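Probable threonyl-tRNA synthetase 1 (Aeropyrum pernix, PDB 3A32) probably catalyses the attachment of threonine to tRNA(Thr), as a zinc-dependent class II synthetase that lacks the domain for editing mischarged seryl-tRNA. Local coordinates at residues W276-I281 against E318-V323; E200-R205 against F263-E268; K7-Y12 against S150-L155. One frame throughout, in Å; residues are numbered along the deposited sequence.

Contact 1: residues W276-I281 against E318-V323; sequences WQMGTI and ERFLGV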
loop_
_atom_site.group_PDB
_atom_site.type_symbol
_atom_site.label_atom_id
_atom_site.label_comp_id
_atom_site.label_asym_id
_atom_site.label_seq_id
_atom_site.Cartn_x
_atom_site.Cartn_y
_atom_site.Cartn_z
ATOM N N TRP A 276 -5.164 12.267 -24.615
ATOM C CA TRP A 276 -5.295 11.413 -23.444
ATOM C C TRP A 276 -4.939 12.299 -22.246
ATOM O O TRP A 276 -3.746 12.507 -21.978
ATOM C CB TRP A 276 -4.338 10.201 -23.546
ATOM C CG TRP A 276 -4.216 9.346 -22.311
ATOM C CD1 TRP A 276 -4.896 9.484 -21.112
ATOM C CD2 TRP A 276 -3.392 8.180 -22.166
ATOM N NE1 TRP A 276 -4.510 8.491 -20.217
ATOM C CE2 TRP A 276 -3.618 7.657 -20.851
ATOM C CE3 TRP A 276 -2.474 7.522 -23.023
ATOM C CZ2 TRP A 276 -2.953 6.522 -20.371
ATOM C CZ3 TRP A 276 -1.814 6.400 -22.549
ATOM C CH2 TRP A 276 -2.049 5.914 -21.222
ATOM N N GLN A 277 -5.951 12.819 -21.544
ATOM C CA GLN A 277 -5.711 13.694 -20.407
ATOM C C GLN A 277 -5.268 12.889 -19.192
ATOM O O GLN A 277 -5.833 11.822 -18.871
ATOM C CB GLN A 277 -6.939 14.562 -20.046
ATOM C CG GLN A 277 -6.552 15.815 -19.170
ATOM C CD GLN A 277 -7.627 16.852 -19.112
ATOM O OE1 GLN A 277 -8.339 16.921 -18.123
ATOM N NE2 GLN A 277 -7.771 17.686 -20.179
ATOM N N MET A 278 -4.242 13.405 -18.527
ATOM C CA MET A 278 -3.655 12.734 -17.359
ATOM C C MET A 278 -3.860 13.597 -16.097
ATOM O O MET A 278 -5.019 13.994 -15.827
ATOM C CB MET A 278 -2.189 12.389 -17.628
ATOM C CG MET A 278 -2.113 11.370 -18.722
ATOM S SD MET A 278 -0.465 11.021 -19.303
ATOM C CE MET A 278 -0.799 9.714 -20.446
ATOM N N GLY A 279 -2.777 13.920 -15.376
ATOM C CA GLY A 279 -2.901 14.673 -14.125
ATOM C C GLY A 279 -3.070 16.175 -14.385
ATOM O O GLY A 279 -3.201 16.590 -15.539
ATOM N N THR A 280 -3.048 16.967 -13.320
ATOM C CA THR A 280 -3.286 18.396 -13.338
ATOM C C THR A 280 -2.413 19.043 -12.262
ATOM O O THR A 280 -2.012 18.379 -11.297
ATOM C CB THR A 280 -4.806 18.738 -13.073
ATOM O OG1 THR A 280 -5.596 18.170 -14.133
ATOM C CG2 THR A 280 -5.068 20.223 -13.165
ATOM N N ILE A 281 -2.081 20.316 -12.460
ATOM C CA ILE A 281 -1.564 21.166 -11.400
ATOM C C ILE A 281 -2.596 22.268 -11.199
ATOM O O ILE A 281 -2.769 23.110 -12.081
ATOM C CB ILE A 281 -0.155 21.805 -11.718
ATOM C CG1 ILE A 281 0.856 20.720 -12.060
ATOM C CG2 ILE A 281 0.354 22.665 -10.533
ATOM C CD1 ILE A 281 2.137 21.263 -12.599
ATOM N N GLU A 318 -7.171 4.114 -11.742
ATOM C CA GLU A 318 -8.073 3.247 -12.517
ATOM C C GLU A 318 -8.268 3.792 -13.940
ATOM O O GLU A 318 -8.138 3.051 -14.929
ATOM C CB GLU A 318 -9.429 3.111 -11.784
ATOM C CG GLU A 318 -9.410 2.276 -10.500
ATOM C CD GLU A 318 -8.814 3.012 -9.311
ATOM O OE1 GLU A 318 -8.475 4.207 -9.410
ATOM O OE2 GLU A 318 -8.654 2.384 -8.253
ATOM N N ARG A 319 -8.571 5.089 -14.051
ATOM C CA ARG A 319 -8.828 5.695 -15.368
ATOM C C ARG A 319 -7.579 5.594 -16.214
ATOM O O ARG A 319 -7.631 5.034 -17.313
ATOM C CB ARG A 319 -9.247 7.143 -15.266
ATOM C CG ARG A 319 -9.609 7.748 -16.594
ATOM C CD ARG A 319 -9.932 9.252 -16.519
ATOM N NE ARG A 319 -10.695 9.588 -17.732
ATOM C CZ ARG A 319 -10.183 9.896 -18.933
ATOM N NH1 ARG A 319 -8.851 10.037 -19.144
ATOM N NH2 ARG A 319 -11.032 10.105 -19.945
ATOM N N PHE A 320 -6.452 6.098 -15.684
ATOM C CA PHE A 320 -5.130 5.969 -16.324
ATOM C C PHE A 320 -4.879 4.562 -16.808
ATOM O O PHE A 320 -4.432 4.381 -17.889
ATOM C CB PHE A 320 -3.959 6.327 -15.375
ATOM C CG PHE A 320 -2.660 6.453 -16.105
ATOM C CD1 PHE A 320 -2.260 7.684 -16.622
ATOM C CD2 PHE A 320 -1.877 5.324 -16.360
ATOM C CE1 PHE A 320 -1.068 7.793 -17.379
ATOM C CE2 PHE A 320 -0.688 5.423 -17.096
ATOM C CZ PHE A 320 -0.288 6.655 -17.611
ATOM N N LEU A 321 -5.091 3.578 -15.935
ATOM C CA LEU A 321 -4.885 2.166 -16.248
ATOM C C LEU A 321 -5.830 1.705 -17.371
ATOM O O LEU A 321 -5.397 0.985 -18.260
ATOM C CB LEU A 321 -5.011 1.300 -14.986
ATOM C CG LEU A 321 -4.812 -0.190 -15.275
ATOM C CD1 LEU A 321 -3.365 -0.471 -15.728
ATOM C CD2 LEU A 321 -5.185 -1.079 -14.054
ATOM N N GLY A 322 -7.081 2.151 -17.348
ATOM C CA GLY A 322 -8.039 1.841 -18.403
ATOM C C GLY A 322 -7.554 2.277 -19.779
ATOM O O GLY A 322 -7.562 1.502 -20.743
ATOM N N VAL A 323 -7.145 3.535 -19.863
ATOM C CA VAL A 323 -6.734 4.115 -21.123
ATOM C C VAL A 323 -5.423 3.502 -21.542
ATOM O O VAL A 323 -5.275 3.206 -22.740
ATOM C CB VAL A 323 -6.579 5.617 -21.046
ATOM C CG1 VAL A 323 -6.145 6.180 -22.473
ATOM C CG2 VAL A 323 -7.901 6.263 -20.595
HETATM O O HOH W 1 -5.896 9.129 -17.900
HETATM O O HOH W 2 -8.424 10.797 -21.772
#
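V323 presses CG1 onto the indole of W276. CG1 stands 3.4 Å from the centroid of the five-membered ring of W276, only 12° off its normal. This is a CH-pi contact, and the two side chains meet tip to tip. M278 CE covers the opposite face of the indole. W276 CG lies anti to the backbone N (chi1 171°), and the ring end of the side chain comes nearer the helix. F320 supplies the other apolar contacts. W276 CZ2 sits over the centre of the F320 ring, 3.8 Å from F320 CE1, with the planes at 39°. M278 adds a Met-aromatic contact: its SD lies at the edge of the F320 ring, and M278 CE comes within 3.6 Å of F320 CE1. Strand 273-284 belongs to the large sheet of the class II catalytic core. Helix 317-327 directly follows strand 306-316, the strand-helix order of class II motif 3. The polar contacts run through water. W276 NE1 donates in the ring plane to water 1, at 2.8 Å, and this water donates to Q277 O. It also accepts a weak bond from R319 NH1. Water 2 takes bonds from R319 NH1, at 2.8 Å, and from Q277 N.

Contact 2: residues E200-R205 against F263-E268; sequences ETFKVR and FIMMVE. With SO4 (sulfate ion), chain C.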
loop_
_atom_site.group_PDB
_atom_site.type_symbol
_atom_site.label_atom_id
_atom_site.label_comp_id
_atom_site.label_asym_id
_atom_site.label_seq_id
_atom_site.Cartn_x
_atom_site.Cartn_y
_atom_site.Cartn_z
ATOM N N GLU A 200 6.380 15.625 -29.965
ATOM C CA GLU A 200 5.431 14.958 -30.857
ATOM C C GLU A 200 4.300 14.204 -30.166
ATOM O O GLU A 200 3.315 13.795 -30.824
ATOM C CB GLU A 200 6.161 14.043 -31.855
ATOM C CG GLU A 200 6.380 14.650 -33.285
ATOM C CD GLU A 200 5.129 14.530 -34.226
ATOM O OE1 GLU A 200 4.784 13.375 -34.662
ATOM O OE2 GLU A 200 4.513 15.602 -34.556
ATOM N N THR A 201 4.406 14.032 -28.857
ATOM C CA THR A 201 3.469 13.179 -28.136
ATOM C C THR A 201 2.786 13.892 -26.976
ATOM O O THR A 201 2.016 13.303 -26.254
ATOM C CB THR A 201 4.135 11.893 -27.590
ATOM O OG1 THR A 201 5.018 12.243 -26.534
ATOM C CG2 THR A 201 4.932 11.163 -28.675
ATOM N N PHE A 202 3.062 15.162 -26.778
ATOM C CA PHE A 202 2.661 15.753 -25.489
ATOM C C PHE A 202 2.253 17.209 -25.670
ATOM O O PHE A 202 2.815 17.911 -26.510
ATOM C CB PHE A 202 3.750 15.578 -24.405
ATOM C CG PHE A 202 3.196 15.447 -23.000
ATOM C CD1 PHE A 202 2.743 14.194 -22.523
ATOM C CD2 PHE A 202 3.075 16.575 -22.172
ATOM C CE1 PHE A 202 2.182 14.060 -21.287
ATOM C CE2 PHE A 202 2.529 16.453 -20.892
ATOM C CZ PHE A 202 2.085 15.146 -20.436
ATOM N N LYS A 203 1.262 17.616 -24.884
ATOM C CA LYS A 203 0.736 18.956 -24.886
ATOM C C LYS A 203 0.496 19.410 -23.428
ATOM O O LYS A 203 0.026 18.632 -22.582
ATOM C CB LYS A 203 -0.587 18.940 -25.710
ATOM C CG LYS A 203 -1.292 20.247 -25.801
ATOM C CD LYS A 203 -2.141 20.409 -27.079
ATOM C CE LYS A 203 -3.306 19.441 -27.088
ATOM N NZ LYS A 203 -4.253 19.653 -28.230
ATOM N N VAL A 204 0.796 20.669 -23.135
ATOM C CA VAL A 204 0.496 21.252 -21.847
ATOM C C VAL A 204 -0.572 22.334 -22.055
ATOM O O VAL A 204 -0.362 23.265 -22.819
ATOM C CB VAL A 204 1.774 21.844 -21.160
ATOM C CG1 VAL A 204 1.404 22.926 -20.165
ATOM C CG2 VAL A 204 2.582 20.730 -20.451
ATOM N N ARG A 205 -1.704 22.213 -21.365
ATOM C CA ARG A 205 -2.795 23.170 -21.507
ATOM C C ARG A 205 -2.995 23.979 -20.224
ATOM O O ARG A 205 -3.264 23.416 -19.166
ATOM C CB ARG A 205 -4.098 22.429 -21.859
ATOM C CG ARG A 205 -5.347 23.308 -22.013
ATOM C CD ARG A 205 -6.591 22.414 -22.282
ATOM N NE ARG A 205 -6.574 22.015 -23.673
ATOM C CZ ARG A 205 -6.704 20.773 -24.125
ATOM N NH1 ARG A 205 -6.925 19.751 -23.294
ATOM N NH2 ARG A 205 -6.628 20.566 -25.440
ATOM N N PHE A 263 -1.900 17.945 -18.027
ATOM C CA PHE A 263 -0.959 17.115 -18.772
ATOM C C PHE A 263 -1.714 16.289 -19.802
ATOM O O PHE A 263 -2.599 15.528 -19.440
ATOM C CB PHE A 263 -0.309 16.116 -17.822
ATOM C CG PHE A 263 0.470 16.753 -16.692
ATOM C CD1 PHE A 263 1.446 17.761 -16.951
ATOM C CD2 PHE A 263 0.293 16.311 -15.388
ATOM C CE1 PHE A 263 2.175 18.294 -15.919
ATOM C CE2 PHE A 263 1.038 16.849 -14.351
ATOM C CZ PHE A 263 1.961 17.821 -14.612
ATOM N N ILE A 264 -1.332 16.399 -21.059
ATOM C CA ILE A 264 -2.078 15.782 -22.114
ATOM C C ILE A 264 -1.149 15.042 -23.066
ATOM O O ILE A 264 -0.359 15.667 -23.772
ATOM C CB ILE A 264 -2.894 16.829 -22.938
ATOM C CG1 ILE A 264 -3.995 17.456 -22.084
ATOM C CG2 ILE A 264 -3.563 16.147 -24.127
ATOM C CD1 ILE A 264 -4.221 18.851 -22.444
ATOM N N MET A 265 -1.258 13.717 -23.097
ATOM C CA MET A 265 -0.558 12.947 -24.103
ATOM C C MET A 265 -1.367 12.928 -25.402
ATOM O O MET A 265 -2.573 12.703 -25.375
ATOM C CB MET A 265 -0.330 11.517 -23.611
ATOM C CG MET A 265 0.424 10.678 -24.610
ATOM S SD MET A 265 1.353 9.390 -23.788
ATOM C CE MET A 265 2.624 10.358 -22.933
ATOM N N MET A 266 -0.690 13.149 -26.515
ATOM C CA MET A 266 -1.251 12.996 -27.854
ATOM C C MET A 266 -1.001 11.605 -28.415
ATOM O O MET A 266 0.151 11.168 -28.530
ATOM C CB MET A 266 -0.683 14.042 -28.807
ATOM C CG MET A 266 -0.939 15.454 -28.343
ATOM S SD MET A 266 -2.701 15.798 -27.993
ATOM C CE MET A 266 -3.411 15.426 -29.634
ATOM N N VAL A 267 -2.093 10.908 -28.752
ATOM C CA VAL A 267 -1.988 9.577 -29.308
ATOM C C VAL A 267 -2.640 9.504 -30.696
ATOM O O VAL A 267 -3.450 10.348 -31.075
ATOM C CB VAL A 267 -2.515 8.457 -28.334
ATOM C CG1 VAL A 267 -1.934 8.611 -26.931
ATOM C CG2 VAL A 267 -4.025 8.425 -28.257
ATOM N N GLU A 268 -2.269 8.478 -31.447
ATOM C CA GLU A 268 -2.830 8.229 -32.784
ATOM C C GLU A 268 -3.455 6.814 -32.876
ATOM O O GLU A 268 -2.877 5.860 -32.379
ATOM C CB GLU A 268 -1.731 8.453 -33.838
ATOM C CG GLU A 268 -2.189 8.374 -35.285
ATOM C CD GLU A 268 -1.213 9.025 -36.271
ATOM O OE1 GLU A 268 -0.696 10.137 -35.978
ATOM O OE2 GLU A 268 -0.986 8.426 -37.360
HETATM S S SO4 C . -5.441 22.773 -29.100
HETATM O O1 SO4 C . -4.065 22.272 -29.175
HETATM O O2 SO4 C . -5.425 24.213 -28.861
HETATM O O3 SO4 C . -6.055 22.509 -30.400
HETATM O O4 SO4 C . -6.209 22.142 -28.009
#
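F202 lies flat over the backbone of I264. I264 O sits above the centre of the F202 ring, 3.6 Å from its plane. M265 CE approaches the ring edge in plane, 3.9 Å from F202 CD1, and F263 CB meets F202 CZ at 3.7 Å. Helix 174-191 covers the tightly packed sheet face that carries F202, F263 and M265, with M185 and L189 against them. Strands 202-207 and 260-268 are antiparallel neighbours in the catalytic sheet. K203 and I264 form a hydrogen-bonded pair: K203 N donates to I264 O and I264 N to K203 O. Just before strand 202-207 begins, M266 N donates to T201 O at 2.7 Å. The other face is more open and carries charge. K203 turns at chi3 (66°), which brings CE to 3.8 Å from M266 SD. I264 CD1 packs over one face of the R205 guanidinium. A sulfate, probably from the crystallisation liquor, accepts hydrogen bonds from K203 NZ (O1, 2.8 Å) and R205 NH2 (O4, 3.0 Å). Both cations also form salt bridges with E275. Two cations sharing the carboxylate of E275 may leave local positive charge, consistent with the bound anion.

Contact 3: residues K7-Y12 against S150-L155; sequences KTHIDY and SIYGLL. With SO4 (sulfate ion), chain B.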
loop_
_atom_site.group_PDB
_atom_site.type_symbol
_atom_site.label_atom_id
_atom_site.label_comp_id
_atom_site.label_asym_id
_atom_site.label_seq_id
_atom_site.Cartn_x
_atom_site.Cartn_y
_atom_site.Cartn_z
ATOM N N LYS A 7 -12.084 -4.717 -28.809
ATOM C CA LYS A 7 -11.502 -4.940 -27.402
ATOM C C LYS A 7 -11.251 -3.625 -26.677
ATOM O O LYS A 7 -10.461 -2.787 -27.125
ATOM C CB LYS A 7 -10.216 -5.766 -27.366
ATOM C CG LYS A 7 -10.414 -7.286 -27.146
ATOM C CD LYS A 7 -9.119 -8.010 -26.690
ATOM C CE LYS A 7 -9.111 -9.468 -27.167
ATOM N NZ LYS A 7 -8.068 -10.315 -26.529
ATOM N N THR A 8 -11.963 -3.446 -25.576
ATOM C CA THR A 8 -11.748 -2.321 -24.666
ATOM C C THR A 8 -10.936 -2.778 -23.435
ATOM O O THR A 8 -10.680 -3.979 -23.267
ATOM C CB THR A 8 -13.106 -1.722 -24.256
ATOM O OG1 THR A 8 -13.793 -2.668 -23.449
ATOM C CG2 THR A 8 -13.968 -1.414 -25.541
ATOM N N HIS A 9 -10.492 -1.813 -22.606
ATOM C CA HIS A 9 -9.882 -2.091 -21.321
ATOM C C HIS A 9 -10.763 -3.010 -20.447
ATOM O O HIS A 9 -10.260 -3.731 -19.621
ATOM C CB HIS A 9 -9.585 -0.772 -20.587
ATOM C CG HIS A 9 -10.804 -0.056 -20.049
ATOM N ND1 HIS A 9 -11.598 0.772 -20.817
ATOM C CD2 HIS A 9 -11.348 -0.038 -18.811
ATOM C CE1 HIS A 9 -12.571 1.274 -20.076
ATOM N NE2 HIS A 9 -12.441 0.797 -18.852
ATOM N N ILE A 10 -12.065 -3.003 -20.626
ATOM C CA ILE A 10 -12.956 -3.949 -19.873
ATOM C C ILE A 10 -12.631 -5.401 -20.238
ATOM O O ILE A 10 -12.696 -6.290 -19.380
ATOM C CB ILE A 10 -14.495 -3.633 -20.124
ATOM C CG1 ILE A 10 -14.921 -2.363 -19.387
ATOM C CG2 ILE A 10 -15.425 -4.761 -19.648
ATOM C CD1 ILE A 10 -16.150 -1.626 -20.077
ATOM N N ASP A 11 -12.298 -5.620 -21.507
ATOM C CA ASP A 11 -11.884 -6.918 -22.043
ATOM C C ASP A 11 -10.465 -7.298 -21.599
ATOM O O ASP A 11 -10.235 -8.396 -21.108
ATOM C CB ASP A 11 -11.927 -6.870 -23.590
ATOM C CG ASP A 11 -13.351 -6.681 -24.121
ATOM O OD1 ASP A 11 -14.248 -7.402 -23.639
ATOM O OD2 ASP A 11 -13.566 -5.834 -24.998
ATOM N N TYR A 12 -9.516 -6.397 -21.814
ATOM C CA TYR A 12 -8.151 -6.597 -21.324
ATOM C C TYR A 12 -8.091 -6.789 -19.818
ATOM O O TYR A 12 -7.432 -7.723 -19.367
ATOM C CB TYR A 12 -7.264 -5.411 -21.718
ATOM C CG TYR A 12 -7.044 -5.303 -23.196
ATOM C CD1 TYR A 12 -6.409 -6.337 -23.910
ATOM C CD2 TYR A 12 -7.509 -4.211 -23.893
ATOM C CE1 TYR A 12 -6.204 -6.247 -25.251
ATOM C CE2 TYR A 12 -7.339 -4.117 -25.285
ATOM C CZ TYR A 12 -6.666 -5.131 -25.934
ATOM O OH TYR A 12 -6.453 -5.020 -27.267
ATOM N N SER A 150 -23.793 7.124 -15.901
ATOM C CA SER A 150 -22.489 7.783 -16.069
ATOM C C SER A 150 -21.272 6.850 -15.923
ATOM O O SER A 150 -20.171 7.175 -16.397
ATOM C CB SER A 150 -22.369 8.904 -15.065
ATOM O OG SER A 150 -23.315 9.894 -15.401
ATOM N N ILE A 151 -21.493 5.720 -15.263
ATOM C CA ILE A 151 -20.466 4.716 -15.056
ATOM C C ILE A 151 -20.008 4.038 -16.343
ATOM O O ILE A 151 -20.832 3.591 -17.167
ATOM C CB ILE A 151 -20.973 3.650 -14.047
ATOM C CG1 ILE A 151 -20.979 4.262 -12.659
ATOM C CG2 ILE A 151 -20.084 2.398 -14.054
ATOM C CD1 ILE A 151 -22.181 3.756 -11.906
ATOM N N TYR A 152 -18.689 3.993 -16.517
ATOM C CA TYR A 152 -18.069 3.327 -17.665
ATOM C C TYR A 152 -16.752 2.664 -17.273
ATOM O O TYR A 152 -15.781 3.324 -16.918
ATOM C CB TYR A 152 -17.898 4.266 -18.888
ATOM C CG TYR A 152 -17.354 3.495 -20.059
ATOM C CD1 TYR A 152 -18.121 2.497 -20.681
ATOM C CD2 TYR A 152 -16.053 3.671 -20.477
ATOM C CE1 TYR A 152 -17.607 1.708 -21.708
ATOM C CE2 TYR A 152 -15.528 2.905 -21.540
ATOM C CZ TYR A 152 -16.311 1.925 -22.134
ATOM O OH TYR A 152 -15.792 1.186 -23.164
ATOM N N GLY A 153 -16.728 1.346 -17.328
ATOM C CA GLY A 153 -15.512 0.607 -17.073
ATOM C C GLY A 153 -14.702 1.084 -15.866
ATOM O O GLY A 153 -15.212 1.147 -14.758
ATOM N N LEU A 154 -13.424 1.393 -16.104
ATOM C CA LEU A 154 -12.510 1.906 -15.089
ATOM C C LEU A 154 -12.410 3.427 -15.197
ATOM O O LEU A 154 -11.786 4.080 -14.340
ATOM C CB LEU A 154 -11.100 1.262 -15.231
ATOM C CG LEU A 154 -10.949 -0.237 -14.910
ATOM C CD1 LEU A 154 -9.539 -0.731 -15.287
ATOM C CD2 LEU A 154 -11.261 -0.558 -13.440
ATOM N N LEU A 155 -13.080 3.989 -16.195
ATOM C CA LEU A 155 -12.891 5.425 -16.536
ATOM C C LEU A 155 -13.667 6.349 -15.640
ATOM O O LEU A 155 -13.161 7.394 -15.251
ATOM C CB LEU A 155 -13.190 5.695 -18.018
ATOM C CG LEU A 155 -12.376 4.806 -18.977
ATOM C CD1 LEU A 155 -12.477 5.346 -20.403
ATOM C CD2 LEU A 155 -10.914 4.700 -18.614
HETATM S S SO4 B . -5.235 -9.036 -28.798
HETATM O O1 SO4 B . -3.997 -9.789 -29.068
HETATM O O2 SO4 B . -5.183 -7.575 -28.692
HETATM O O3 SO4 B . -6.022 -9.309 -29.981
HETATM O O4 SO4 B . -5.822 -9.562 -27.566
#
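H9 points its imidazole into the turn Y152-L155. Its CB rests against the backbone O of G322. CG is set between the backbone N and the carbonyl carbon (chi1 72°). CD2 packs on L154 CB at 3.8 Å. CE1 touches Y152 CE2 and L155 CG, each at 3.7 Å, and the H9 and Y152 planes stand 80° apart. ND1 is hydrogen-bonded to E326 of helix 317-327. At the tip, NE2 accepts the N-H of L154 at 3.0 Å. That bond is nearly straight (173°) and lies close to the ring plane. With NE2 accepting and ND1 beside the E326 carboxylate, a neutral ring protonated on ND1 is likely. G153, at positive phi, brings its CA within 3.6 Å of H9 NE2. I10 CD1 reaches the same CA and also Y152 CE1. Away from the loop, K7 NZ and Y12 OH donate to a sulfate, probably from the crystallisation liquor, that K396 also holds; K7 NZ also pairs with E15. At the start of helix 9-15, T8 N donates to D11 OD2 and I10 N weakly to T8 OG1, a capping box. This helix packs on the loop between strands 134-143 and 159-170, the motif 2 hairpin of class II synthetases.

Overall arrangement
Contacts 1 and 2 share the large catalytic sheet, since strands 273-284 and 260-268 are neighbours in it, joined by backbone bonds. Contact 2 binds strand to strand, with an apolar face and a charged one. Contact 1 lays a helix against that sheet through aromatic and methyl packing, its polar atoms bridged by water. All three are partly buried. The centre of contact 1 is nearest the centre of the chain, at about 8 Å; those of contacts 2 and 3 lie about 17 and 16 Å away. Contact 3 ties the N-terminal helix to a loop through one imidazole hydrogen bond with apolar contacts around it. Helix 317-327 links contacts 1 and 3.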